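CaaX farnesyltransferase alpha subunit Ram2 (Aspergillus fumigatus, PDB 4L9P) forms the alpha subunit of protein farnesyltransferase, which with the beta subunit Ram1 probably attaches isoprenoid groups to CaaX proteins. Local coordinates at residues Trp25-Leu33 with Ser58-Glu68; Leu98-Ile109 with His128-Phe139. The protein carries 1 engineered substitution. All coordinates share one frame; numbering follows the deposited sequence.

Contact 1 (Trp25-Leu33 with Ser58-Glu68). With EDO (1,2-ethanediol), chain G.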
# COMPACT_ATOMS: atom_id res chain seq x y z
N TRP A 25 38.59 -18.19 7.20
CA TRP A 25 38.31 -16.78 6.93
C TRP A 25 39.58 -15.96 7.04
O TRP A 25 39.55 -14.73 6.95
CB TRP A 25 37.24 -16.29 7.93
CG TRP A 25 35.88 -16.76 7.52
CD1 TRP A 25 35.19 -17.85 7.97
CD2 TRP A 25 35.11 -16.18 6.48
NE1 TRP A 25 33.99 -17.97 7.30
CE2 TRP A 25 33.92 -16.95 6.37
CE3 TRP A 25 35.30 -15.10 5.63
CZ2 TRP A 25 32.92 -16.66 5.45
CZ3 TRP A 25 34.27 -14.76 4.73
CH2 TRP A 25 33.11 -15.57 4.65
N ALA A 26 40.71 -16.63 7.26
CA ALA A 26 41.93 -15.86 7.43
C ALA A 26 42.34 -15.01 6.24
O ALA A 26 42.92 -13.96 6.44
CB ALA A 26 43.12 -16.82 7.83
N SER A 27 42.06 -15.46 5.01
CA SER A 27 42.53 -14.80 3.77
C SER A 27 41.84 -13.49 3.44
O SER A 27 42.18 -12.87 2.43
CB SER A 27 42.51 -15.76 2.54
OG SER A 27 41.16 -16.04 2.10
N ILE A 28 40.87 -13.06 4.28
CA ILE A 28 40.14 -11.81 3.99
C ILE A 28 39.97 -10.97 5.26
O ILE A 28 39.78 -11.51 6.32
CB ILE A 28 38.82 -12.11 3.24
CG1 ILE A 28 38.31 -10.84 2.54
CG2 ILE A 28 37.79 -12.72 4.17
CD1 ILE A 28 37.08 -11.12 1.63
N LYS A 29 40.15 -9.65 5.15
CA LYS A 29 40.02 -8.73 6.28
C LYS A 29 38.63 -8.11 6.28
O LYS A 29 38.22 -7.58 5.27
CB LYS A 29 41.03 -7.59 6.20
CG LYS A 29 42.46 -8.08 6.54
CD LYS A 29 43.52 -7.04 6.23
CE LYS A 29 44.88 -7.70 6.07
NZ LYS A 29 45.95 -6.69 5.79
N PRO A 30 37.96 -8.11 7.43
CA PRO A 30 36.59 -7.56 7.50
C PRO A 30 36.64 -6.05 7.37
O PRO A 30 37.68 -5.43 7.63
CB PRO A 30 36.13 -7.95 8.91
CG PRO A 30 37.43 -8.20 9.69
CD PRO A 30 38.40 -8.71 8.70
N ILE A 31 35.53 -5.47 6.92
CA ILE A 31 35.37 -4.02 6.86
C ILE A 31 34.46 -3.56 8.00
O ILE A 31 33.27 -3.88 8.02
CB ILE A 31 34.76 -3.59 5.53
CG1 ILE A 31 35.67 -3.93 4.35
CG2 ILE A 31 34.42 -2.06 5.55
CD1 ILE A 31 35.01 -3.57 3.04
N GLU A 32 35.06 -2.86 8.96
CA GLU A 32 34.42 -2.34 10.16
C GLU A 32 33.24 -1.42 9.82
O GLU A 32 33.30 -0.72 8.82
CB GLU A 32 35.48 -1.54 10.92
CG GLU A 32 35.13 -1.14 12.34
CD GLU A 32 36.32 -0.54 13.11
OE1 GLU A 32 37.36 -0.20 12.51
OE2 GLU A 32 36.20 -0.42 14.35
N LEU A 33 32.22 -1.40 10.67
CA LEU A 33 31.07 -0.50 10.50
C LEU A 33 31.46 0.97 10.66
O LEU A 33 32.18 1.35 11.59
CB LEU A 33 29.99 -0.83 11.52
CG LEU A 33 28.79 0.11 11.61
CD1 LEU A 33 27.99 0.10 10.33
CD2 LEU A 33 27.91 -0.28 12.81
N SER A 58 30.53 -7.33 9.11
CA SER A 58 31.80 -6.77 8.67
C SER A 58 32.52 -7.71 7.67
O SER A 58 33.13 -7.26 6.69
CB SER A 58 32.67 -6.43 9.90
OG SER A 58 32.00 -5.50 10.75
N TYR A 59 32.40 -9.01 7.88
CA TYR A 59 32.91 -9.97 6.87
C TYR A 59 32.05 -9.93 5.59
O TYR A 59 32.57 -10.05 4.49
CB TYR A 59 32.98 -11.43 7.45
CG TYR A 59 34.27 -11.61 8.22
CD1 TYR A 59 34.37 -11.26 9.56
CD2 TYR A 59 35.40 -12.01 7.56
CE1 TYR A 59 35.60 -11.38 10.26
CE2 TYR A 59 36.61 -12.10 8.24
CZ TYR A 59 36.68 -11.80 9.56
OH TYR A 59 37.87 -11.91 10.27
N LEU A 60 30.72 -9.70 5.73
CA LEU A 60 29.90 -9.63 4.53
C LEU A 60 30.30 -8.40 3.67
O LEU A 60 30.38 -8.50 2.42
CB LEU A 60 28.40 -9.53 4.94
CG LEU A 60 27.51 -9.60 3.68
CD1 LEU A 60 27.55 -10.98 3.03
CD2 LEU A 60 26.05 -9.18 3.99
N ARG A 61 30.57 -7.29 4.32
CA ARG A 61 31.02 -6.12 3.56
C ARG A 61 32.29 -6.47 2.75
O ARG A 61 32.40 -6.10 1.59
CB ARG A 61 31.33 -4.92 4.48
CG ARG A 61 30.09 -4.14 4.84
CD ARG A 61 30.43 -2.81 5.55
NE ARG A 61 30.72 -3.14 6.93
CZ ARG A 61 29.86 -3.20 7.93
NH1 ARG A 61 28.57 -2.82 7.81
NH2 ARG A 61 30.32 -3.59 9.09
N ALA A 62 33.22 -7.20 3.37
CA ALA A 62 34.45 -7.54 2.68
C ALA A 62 34.22 -8.48 1.51
O ALA A 62 34.80 -8.30 0.43
CB ALA A 62 35.45 -8.18 3.69
N VAL A 63 33.45 -9.55 1.70
CA VAL A 63 33.22 -10.46 0.59
C VAL A 63 32.48 -9.80 -0.56
O VAL A 63 32.78 -10.05 -1.73
CB VAL A 63 32.61 -11.85 0.99
CG1 VAL A 63 33.64 -12.63 1.80
CG2 VAL A 63 31.31 -11.72 1.77
N MET A 64 31.47 -8.97 -0.23
CA MET A 64 30.74 -8.35 -1.31
C MET A 64 31.61 -7.33 -2.07
O MET A 64 31.53 -7.22 -3.30
CB MET A 64 29.48 -7.68 -0.75
CG MET A 64 28.45 -8.70 -0.26
SD MET A 64 26.88 -7.97 0.22
CE MET A 64 27.40 -6.73 1.37
N ALA A 65 32.45 -6.60 -1.35
CA ALA A 65 33.36 -5.66 -1.99
C ALA A 65 34.33 -6.38 -2.97
O ALA A 65 34.72 -5.82 -4.01
CB ALA A 65 34.16 -4.89 -0.92
N ALA A 66 34.72 -7.61 -2.63
CA ALA A 66 35.60 -8.41 -3.48
C ALA A 66 34.81 -9.19 -4.56
O ALA A 66 35.41 -9.88 -5.39
CB ALA A 66 36.38 -9.38 -2.58
N ASN A 67 33.47 -9.12 -4.51
CA ASN A 67 32.63 -9.90 -5.40
C ASN A 67 32.94 -11.39 -5.28
O ASN A 67 32.94 -12.13 -6.27
CB ASN A 67 32.72 -9.41 -6.86
CG ASN A 67 31.51 -9.83 -7.69
OD1 ASN A 67 30.39 -9.90 -7.21
ND2 ASN A 67 31.76 -10.18 -8.93
N GLU A 68 33.19 -11.83 -4.05
CA GLU A 68 33.60 -13.21 -3.79
C GLU A 68 32.44 -14.17 -3.90
O GLU A 68 31.37 -13.96 -3.23
CB GLU A 68 34.20 -13.32 -2.40
CG GLU A 68 34.59 -14.76 -2.06
CD GLU A 68 35.32 -14.89 -0.73
OE1 GLU A 68 36.21 -14.07 -0.43
OE2 GLU A 68 35.00 -15.85 0.02
C1 EDO G . 26.04 -3.69 10.95
O1 EDO G . 27.09 -3.79 9.98
C2 EDO G . 24.84 -3.02 10.35
O2 EDO G . 24.39 -3.68 9.15
O HOH W 1 39.98 -12.83 8.88
O HOH W 2 32.04 -3.50 12.96

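Contact 2 (Leu98-Ile109 with His128-Phe139). With EDO (1,2-ethanediol), chain I.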
# COMPACT_ATOMS: atom_id res chain seq x y z
N LEU A 98 24.73 -18.68 -5.34
CA LEU A 98 24.14 -19.95 -5.71
C LEU A 98 24.23 -20.17 -7.20
O LEU A 98 24.59 -21.25 -7.62
CB LEU A 98 22.65 -19.95 -5.31
CG LEU A 98 22.41 -19.98 -3.81
CD1 LEU A 98 20.90 -19.63 -3.55
CD2 LEU A 98 22.70 -21.37 -3.25
N PHE A 99 23.89 -19.16 -8.00
CA PHE A 99 24.01 -19.32 -9.44
C PHE A 99 25.48 -19.41 -9.90
O PHE A 99 25.82 -20.29 -10.73
CB PHE A 99 23.23 -18.23 -10.13
CG PHE A 99 21.76 -18.46 -10.10
CD1 PHE A 99 21.17 -19.43 -10.94
CD2 PHE A 99 20.95 -17.75 -9.25
CE1 PHE A 99 19.78 -19.67 -10.90
CE2 PHE A 99 19.57 -17.96 -9.24
CZ PHE A 99 19.00 -18.92 -10.05
N ALA A 100 26.35 -18.55 -9.36
CA ALA A 100 27.76 -18.56 -9.79
C ALA A 100 28.46 -19.89 -9.50
O ALA A 100 29.33 -20.35 -10.28
CB ALA A 100 28.47 -17.45 -9.13
N LEU A 101 28.11 -20.55 -8.42
CA LEU A 101 28.76 -21.82 -8.06
C LEU A 101 28.03 -23.04 -8.59
O LEU A 101 28.49 -24.18 -8.38
CB LEU A 101 28.89 -21.95 -6.55
CG LEU A 101 29.73 -20.88 -5.86
CD1 LEU A 101 29.80 -21.19 -4.37
CD2 LEU A 101 31.14 -20.80 -6.48
N GLY A 102 26.92 -22.84 -9.30
CA GLY A 102 26.15 -23.97 -9.79
C GLY A 102 25.66 -24.83 -8.64
O GLY A 102 25.67 -26.07 -8.74
N LYS A 103 25.22 -24.19 -7.54
CA LYS A 103 24.73 -24.99 -6.41
C LYS A 103 23.43 -25.72 -6.77
O LYS A 103 22.64 -25.29 -7.64
CB LYS A 103 24.42 -24.04 -5.23
CG LYS A 103 25.68 -23.31 -4.73
CD LYS A 103 26.81 -24.32 -4.24
CE LYS A 103 26.29 -25.17 -3.04
NZ LYS A 103 27.29 -26.24 -2.61
N ASP A 104 23.15 -26.79 -6.05
CA ASP A 104 21.92 -27.58 -6.23
C ASP A 104 20.75 -26.74 -5.65
O ASP A 104 20.66 -26.50 -4.44
CB ASP A 104 22.09 -28.89 -5.42
CG ASP A 104 20.91 -29.86 -5.56
OD1 ASP A 104 19.74 -29.43 -5.59
OD2 ASP A 104 21.16 -31.08 -5.67
N LEU A 105 19.86 -26.32 -6.53
CA LEU A 105 18.78 -25.45 -6.04
C LEU A 105 17.64 -26.25 -5.47
O LEU A 105 16.80 -25.63 -4.75
CB LEU A 105 18.29 -24.55 -7.17
CG LEU A 105 19.37 -23.61 -7.78
CD1 LEU A 105 18.75 -22.63 -8.76
CD2 LEU A 105 20.20 -22.87 -6.72
N ASN A 106 17.56 -27.56 -5.69
CA ASN A 106 16.61 -28.37 -4.93
C ASN A 106 16.96 -28.30 -3.47
O ASN A 106 16.05 -28.17 -2.61
CB ASN A 106 16.63 -29.85 -5.36
CG ASN A 106 16.13 -30.06 -6.76
OD1 ASN A 106 15.20 -29.38 -7.20
ND2 ASN A 106 16.76 -31.00 -7.48
N GLU A 107 18.25 -28.41 -3.17
CA GLU A 107 18.68 -28.32 -1.77
C GLU A 107 18.48 -26.91 -1.21
O GLU A 107 18.09 -26.75 -0.04
CB GLU A 107 20.15 -28.75 -1.62
CG GLU A 107 20.27 -30.25 -1.80
CD GLU A 107 21.69 -30.73 -1.74
OE1 GLU A 107 22.62 -29.87 -1.66
OE2 GLU A 107 21.87 -31.99 -1.79
N GLU A 108 18.67 -25.88 -2.03
CA GLU A 108 18.39 -24.53 -1.60
C GLU A 108 16.90 -24.36 -1.27
O GLU A 108 16.59 -23.70 -0.24
CB GLU A 108 18.84 -23.49 -2.65
CG GLU A 108 18.47 -22.03 -2.28
CD GLU A 108 19.25 -21.39 -1.12
OE1 GLU A 108 20.08 -22.06 -0.44
OE2 GLU A 108 19.03 -20.16 -0.85
N ILE A 109 16.01 -24.89 -2.10
CA ILE A 109 14.59 -24.79 -1.76
C ILE A 109 14.26 -25.50 -0.46
O ILE A 109 13.51 -24.96 0.36
CB ILE A 109 13.70 -25.29 -2.92
CG1 ILE A 109 13.76 -24.32 -4.12
CG2 ILE A 109 12.27 -25.54 -2.46
CD1 ILE A 109 12.95 -23.02 -3.94
N HIS A 128 13.07 -14.41 -3.10
CA HIS A 128 14.19 -15.33 -3.34
C HIS A 128 13.63 -16.60 -3.94
O HIS A 128 14.23 -17.19 -4.86
CB HIS A 128 14.87 -15.62 -2.01
CG HIS A 128 16.13 -16.42 -2.14
ND1 HIS A 128 17.28 -15.89 -2.68
CD2 HIS A 128 16.43 -17.66 -1.69
CE1 HIS A 128 18.24 -16.81 -2.61
NE2 HIS A 128 17.76 -17.90 -2.00
N ARG A 129 12.48 -17.07 -3.47
CA ARG A 129 11.88 -18.30 -4.01
C ARG A 129 11.60 -18.13 -5.51
O ARG A 129 11.86 -19.04 -6.32
CB ARG A 129 10.59 -18.66 -3.27
CG ARG A 129 10.16 -20.11 -3.56
CD ARG A 129 8.87 -20.44 -2.80
NE ARG A 129 8.69 -21.90 -2.71
CZ ARG A 129 9.21 -22.67 -1.76
NH1 ARG A 129 9.87 -22.12 -0.72
NH2 ARG A 129 9.08 -24.01 -1.86
N GLN A 130 11.07 -16.97 -5.89
CA GLN A 130 10.76 -16.71 -7.30
C GLN A 130 12.06 -16.62 -8.15
O GLN A 130 12.13 -17.18 -9.27
CB GLN A 130 10.03 -15.36 -7.38
CG GLN A 130 9.70 -14.94 -8.82
CD GLN A 130 8.86 -13.63 -8.86
OE1 GLN A 130 8.04 -13.35 -7.94
NE2 GLN A 130 9.12 -12.82 -9.86
N VAL A 131 13.10 -16.03 -7.59
CA VAL A 131 14.42 -15.96 -8.27
C VAL A 131 14.91 -17.38 -8.56
O VAL A 131 15.35 -17.66 -9.68
CB VAL A 131 15.43 -15.15 -7.39
CG1 VAL A 131 16.87 -15.26 -7.95
CG2 VAL A 131 14.97 -13.69 -7.37
N LEU A 132 14.83 -18.27 -7.59
CA LEU A 132 15.32 -19.62 -7.78
C LEU A 132 14.44 -20.41 -8.72
O LEU A 132 14.93 -21.04 -9.68
CB LEU A 132 15.34 -20.36 -6.46
CG LEU A 132 16.22 -19.78 -5.33
CD1 LEU A 132 15.91 -20.58 -4.02
CD2 LEU A 132 17.66 -19.83 -5.70
N MET A 133 13.12 -20.37 -8.48
CA MET A 133 12.21 -21.22 -9.21
C MET A 133 12.05 -20.80 -10.68
O MET A 133 11.65 -21.61 -11.54
CB MET A 133 10.84 -21.12 -8.51
CG MET A 133 9.79 -22.17 -8.99
SD MET A 133 10.26 -23.88 -8.70
CE MET A 133 10.60 -23.87 -6.97
N SER A 134 12.41 -19.58 -10.98
CA SER A 134 12.34 -19.09 -12.35
C SER A 134 13.43 -19.71 -13.24
O SER A 134 13.41 -19.50 -14.46
CB SER A 134 12.46 -17.55 -12.39
OG SER A 134 13.75 -17.14 -12.02
N SER A 135 14.40 -20.41 -12.64
CA SER A 135 15.48 -20.97 -13.49
C SER A 135 15.01 -22.26 -14.12
O SER A 135 14.94 -23.32 -13.42
CB SER A 135 16.68 -21.24 -12.64
OG SER A 135 17.66 -21.85 -13.52
N ARG A 136 14.72 -22.22 -15.43
CA ARG A 136 14.16 -23.39 -16.12
C ARG A 136 15.18 -24.55 -16.23
O ARG A 136 14.80 -25.73 -16.26
CB ARG A 136 13.58 -22.98 -17.49
CG ARG A 136 12.14 -22.38 -17.31
CD ARG A 136 11.47 -22.01 -18.65
NE ARG A 136 10.31 -21.16 -18.45
CZ ARG A 136 9.12 -21.58 -18.01
NH1 ARG A 136 8.92 -22.85 -17.68
NH2 ARG A 136 8.15 -20.72 -17.93
N ALA A 137 16.46 -24.19 -16.18
CA ALA A 137 17.53 -25.20 -16.23
C ALA A 137 17.44 -26.07 -14.97
O ALA A 137 17.64 -27.29 -15.03
CB ALA A 137 18.85 -24.51 -16.31
N HIS A 138 16.99 -25.48 -13.84
CA HIS A 138 16.93 -26.23 -12.60
C HIS A 138 15.52 -26.79 -12.30
O HIS A 138 15.37 -27.83 -11.63
CB HIS A 138 17.33 -25.32 -11.43
CG HIS A 138 18.77 -24.90 -11.47
ND1 HIS A 138 19.21 -23.84 -12.23
CD2 HIS A 138 19.87 -25.43 -10.88
CE1 HIS A 138 20.52 -23.71 -12.08
NE2 HIS A 138 20.95 -24.68 -11.29
N PHE A 139 14.50 -26.04 -12.69
CA PHE A 139 13.12 -26.41 -12.42
C PHE A 139 12.33 -26.36 -13.71
O PHE A 139 11.56 -25.44 -13.96
CB PHE A 139 12.51 -25.40 -11.41
CG PHE A 139 13.30 -25.33 -10.14
CD1 PHE A 139 13.18 -26.35 -9.18
CD2 PHE A 139 14.15 -24.27 -9.90
CE1 PHE A 139 13.88 -26.32 -7.98
CE2 PHE A 139 14.88 -24.20 -8.68
CZ PHE A 139 14.74 -25.22 -7.70
C1 EDO I . 13.70 -13.40 -11.54
O1 EDO I . 13.76 -11.98 -11.42
C2 EDO I . 12.35 -13.83 -10.99
O2 EDO I . 11.29 -13.07 -11.58
O HOH W 3 14.30 -29.75 -9.99

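Contact 1 (Trp25-Leu33 with Ser58-Glu68)
Pro-30 covers one face of the Tyr-59 ring, its CB 3.8 Å from the ring centroid and nearly on the normal, a CH-pi contact with the proline ring laid over the face. This is an irregular N-terminal segment laid along the last turns of helix 51-65, which ends in a Schellman motif at Asn-67. Water 1 sits at the edge of the Tyr-59 ring, hydrogen-bonded to Tyr-59 OH and Trp-25 O. The Trp-25 indole meets the same ring obliquely, planes 72° apart, while Val-63 CG1 reaches the indole edge 3.7 Å from Trp-25 CZ3. Ile-28, with CG1 anti to the backbone N (chi1 -161°), sets CD1 against Ala-62 CB and Val-63 CG1. Ile-31 N donates to Ser-58 O at 3.0 Å. The guanidinium of Arg-61 gives NH1 to His-194 O of the beta subunit Ram1, so the residue joins the irregular segment, helix and partner subunit. Its chain bends at chi3 (-79°), which turns the group side-on to one carbonyl: NE and NH2 both donate hydrogen bonds to Ile-31 O, at 2.9 Å and 3.2 Å, with that oxygen in the guanidinium plane.

Contact 2 (Leu98-Ile109 with His128-Phe139)
Residues 105-109 of helix 105-118 and residues 128-133 of helix 123-133 run nearly antiparallel, the axes of these short pieces 10.7 Å apart at closest approach and 161° between directions. Ahead of the first, helix 88-100 closes with a Schellman motif at Gly-102, and Asp-104 then N-caps the next helix, OD1 accepting from Glu-107 N. Across the interface Leu-132 is a knob in a hole formed by Leu-98, Leu-105, Glu-108 and Ile-109. Its two methyls divide the work: CD1 presses on Glu-108 CG at 3.4 Å and on Ile-109 CD1, CD2 on Leu-98 CD1 and Leu-105 CD2. Glu-108 starts anti to the backbone N (chi1 176°) and folds back at chi2, which carries its carboxylate to His-128. There NE2 donates to Glu-108 OE2 at 2.8 Å, nearly straight (160°), on the anti lone pair, with the carboxylate turned steeply against the imidazole. OE1 has Arg-94 as a salt-bridge partner, so both oxygens of this buried acid are engaged and its negative charge is probably favoured. At the other end Leu-105 CD1 sits over the centre of the His-138 ring, 3.6 Å from the centroid in a CH-pi contact, while ND1 shares a hydrogen bond with Ser-135 OG at that ring's edge. Phe-139 puts CZ 3.7 Å from Leu-105 CB, with Met-133 SD over one face. Water 3 donates to both Asn-106 OD1 and His-138 O. Antiparallel helix pairs of this kind, here with Leu-132 as a knob, characterise the TPR-like alpha-alpha superhelix of prenyltransferase alpha subunits.

Along the chain contact 1 is complete before contact 2 begins, and both lie on the same side of the chain's centre, their centres 25 Å apart and nearest atoms about 7 Å apart without touching. Helix 88-100 bridges them: Tyr-93 on it packs against Val-63 of contact 1, while its last turn supplies Leu-98 and Phe-99 to contact 2. Helix 71-83 also reaches both, through Arg-72 touching Ile-28 and Leu-74 beside Leu-98. Contact 1 sits near the N-terminal end of the all-helical array, at the boundary with the beta subunit Ram1; contact 2 is internal to the array, between successive helices, where no other protein chain of the assembly reaches.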